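Local coordinates for protein metagenomic carboxyl esterase MGS0156 (Uncultured organism, PDB 5D8M) that probably hydrolyses carboxylic esters, as a membrane-associated serine hydrolase of the alpha/beta type, at residues Ile87-Val92 and Thr151-Thr156. Residues are numbered along the deposited sequence; the frame is centred on the assembly and turned at random.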
loop_
_atom_site.group_PDB
_atom_site.type_symbol
_atom_site.label_atom_id
_atom_site.label_comp_id
_atom_site.label_asym_id
_atom_site.label_seq_id
_atom_site.Cartn_x
_atom_site.Cartn_y
_atom_site.Cartn_z
ATOM N N ILE A 87 19.691 -0.552 -4.664
ATOM C CA ILE A 87 18.237 -0.711 -4.716
ATOM C C ILE A 87 17.578 0.658 -4.858
ATOM O O ILE A 87 17.994 1.613 -4.215
ATOM C CB ILE A 87 17.702 -1.446 -3.459
ATOM C CG1 ILE A 87 18.131 -2.909 -3.518
ATOM C CG2 ILE A 87 16.160 -1.318 -3.325
ATOM C CD1 ILE A 87 17.704 -3.727 -2.325
ATOM N N ARG A 88 16.580 0.741 -5.731
ATOM C CA ARG A 88 15.746 1.918 -5.854
ATOM C C ARG A 88 14.302 1.561 -5.524
ATOM O O ARG A 88 13.732 0.650 -6.107
ATOM C CB ARG A 88 15.824 2.521 -7.263
ATOM C CG ARG A 88 14.844 3.680 -7.462
ATOM C CD ARG A 88 15.009 4.284 -8.856
ATOM N NE ARG A 88 16.366 4.770 -9.084
ATOM C CZ ARG A 88 16.801 5.972 -8.733
ATOM N NH1 ARG A 88 15.993 6.842 -8.144
ATOM N NH2 ARG A 88 18.045 6.302 -8.970
ATOM N N LEU A 89 13.741 2.285 -4.566
ATOM C CA LEU A 89 12.349 2.168 -4.201
ATOM C C LEU A 89 11.532 3.056 -5.148
ATOM O O LEU A 89 11.723 4.271 -5.202
ATOM C CB LEU A 89 12.139 2.585 -2.742
ATOM C CG LEU A 89 13.090 1.961 -1.716
ATOM C CD1 LEU A 89 12.840 2.572 -0.323
ATOM C CD2 LEU A 89 12.943 0.438 -1.685
ATOM N N VAL A 90 10.679 2.419 -5.934
ATOM C CA VAL A 90 9.762 3.115 -6.812
ATOM C C VAL A 90 8.408 3.189 -6.116
ATOM O O VAL A 90 7.720 2.180 -5.955
ATOM C CB VAL A 90 9.650 2.410 -8.172
ATOM C CG1 VAL A 90 8.754 3.224 -9.096
ATOM C CG2 VAL A 90 11.072 2.247 -8.782
ATOM N N LEU A 91 8.058 4.394 -5.697
ATOM C CA LEU A 91 6.878 4.676 -4.901
ATOM C C LEU A 91 5.679 4.964 -5.803
ATOM O O LEU A 91 5.741 5.837 -6.630
ATOM C CB LEU A 91 7.132 5.871 -3.988
ATOM C CG LEU A 91 8.421 5.849 -3.170
ATOM C CD1 LEU A 91 8.686 7.217 -2.467
ATOM C CD2 LEU A 91 8.343 4.719 -2.155
ATOM N N VAL A 92 4.604 4.208 -5.640
ATOM C CA VAL A 92 3.422 4.393 -6.450
ATOM C C VAL A 92 2.221 4.606 -5.551
ATOM O O VAL A 92 1.828 3.688 -4.816
ATOM C CB VAL A 92 3.165 3.176 -7.358
ATOM C CG1 VAL A 92 1.972 3.428 -8.257
ATOM C CG2 VAL A 92 4.430 2.834 -8.170
ATOM N N THR A 151 18.418 -1.967 -8.796
ATOM C CA THR A 151 17.473 -3.024 -8.479
ATOM C C THR A 151 16.120 -2.405 -8.099
ATOM O O THR A 151 16.005 -1.666 -7.118
ATOM C CB THR A 151 18.019 -3.937 -7.368
ATOM O OG1 THR A 151 19.245 -4.531 -7.818
ATOM C CG2 THR A 151 17.037 -5.042 -7.079
ATOM N N ILE A 152 15.109 -2.682 -8.916
ATOM C CA ILE A 152 13.817 -2.023 -8.794
ATOM C C ILE A 152 12.913 -2.713 -7.767
ATOM O O ILE A 152 12.586 -3.899 -7.904
ATOM C CB ILE A 152 13.102 -1.974 -10.158
ATOM C CG1 ILE A 152 13.938 -1.158 -11.147
ATOM C CG2 ILE A 152 11.701 -1.405 -10.008
ATOM C CD1 ILE A 152 14.158 0.304 -10.712
ATOM N N VAL A 153 12.554 -1.970 -6.721
ATOM C CA VAL A 153 11.622 -2.454 -5.714
ATOM C C VAL A 153 10.442 -1.488 -5.611
ATOM O O VAL A 153 10.588 -0.378 -5.109
ATOM C CB VAL A 153 12.310 -2.611 -4.337
ATOM C CG1 VAL A 153 11.266 -2.977 -3.243
ATOM C CG2 VAL A 153 13.411 -3.667 -4.423
ATOM N N PHE A 154 9.278 -1.895 -6.108
ATOM C CA PHE A 154 8.085 -1.066 -5.979
ATOM C C PHE A 154 7.635 -1.051 -4.527
ATOM O O PHE A 154 7.632 -2.092 -3.867
ATOM C CB PHE A 154 6.935 -1.586 -6.854
ATOM C CG PHE A 154 7.128 -1.334 -8.337
ATOM C CD1 PHE A 154 6.859 -0.090 -8.876
ATOM C CD2 PHE A 154 7.574 -2.349 -9.183
ATOM C CE1 PHE A 154 7.019 0.163 -10.239
ATOM C CE2 PHE A 154 7.736 -2.106 -10.554
ATOM C CZ PHE A 154 7.448 -0.844 -11.081
ATOM N N VAL A 155 7.289 0.139 -4.040
ATOM C CA VAL A 155 6.607 0.284 -2.767
ATOM C C VAL A 155 5.348 1.072 -3.046
ATOM O O VAL A 155 5.415 2.225 -3.478
ATOM C CB VAL A 155 7.464 0.999 -1.717
ATOM C CG1 VAL A 155 6.708 1.089 -0.403
ATOM C CG2 VAL A 155 8.788 0.232 -1.519
ATOM N N THR A 156 4.207 0.416 -2.869
ATOM C CA THR A 156 2.956 0.908 -3.410
ATOM C C THR A 156 1.966 1.110 -2.288
ATOM O O THR A 156 2.082 0.467 -1.240
ATOM C CB THR A 156 2.383 -0.099 -4.465
ATOM O OG1 THR A 156 2.042 -1.346 -3.831
ATOM C CG2 THR A 156 3.423 -0.425 -5.528
#
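Strands 87-92 and 151-156 run parallel, 59 residues apart in sequence, and five N-H...O=C bonds join them. The straightest, from Val153 N to Arg88 O (2.9 Å, 170° at the hydrogen), also lies nearly along the carbonyl axis, whereas Val90 N reaches Val153 O from above the carbonyl plane. Val90 shows how the two branches of a beta-branched residue can serve different neighbours on one face of a sheet. Val90 CB sits 3.8 Å from Phe154 CD1. Val90 CG1, anti to the backbone N (chi1 -176°), meets Phe154 CE1 obliquely at 3.7 Å, while Val90 CG2, beside that N, turns back to Ile152 CG2 at 3.9 Å. Val92 CG2 closes on the edge of the same ring, touching Phe154 CD1 at 3.9 Å. An alanine in place of Val90 would lose both methyls and probably leave the phenyl ring and Ile152 less firmly packed. Helix 159-170 covers Val92 and Phe154 through Val164; on the opposite face, Leu89, Val153 and Val155 lie under helix 324-338. There Leu91 CD2 rests 3.8 Å from Val155 CB. Strands 178-184 and 120-123 flank the pair, placing it toward one side of a parallel sheet packed between helices, consistent with the alpha/beta-hydrolase fold.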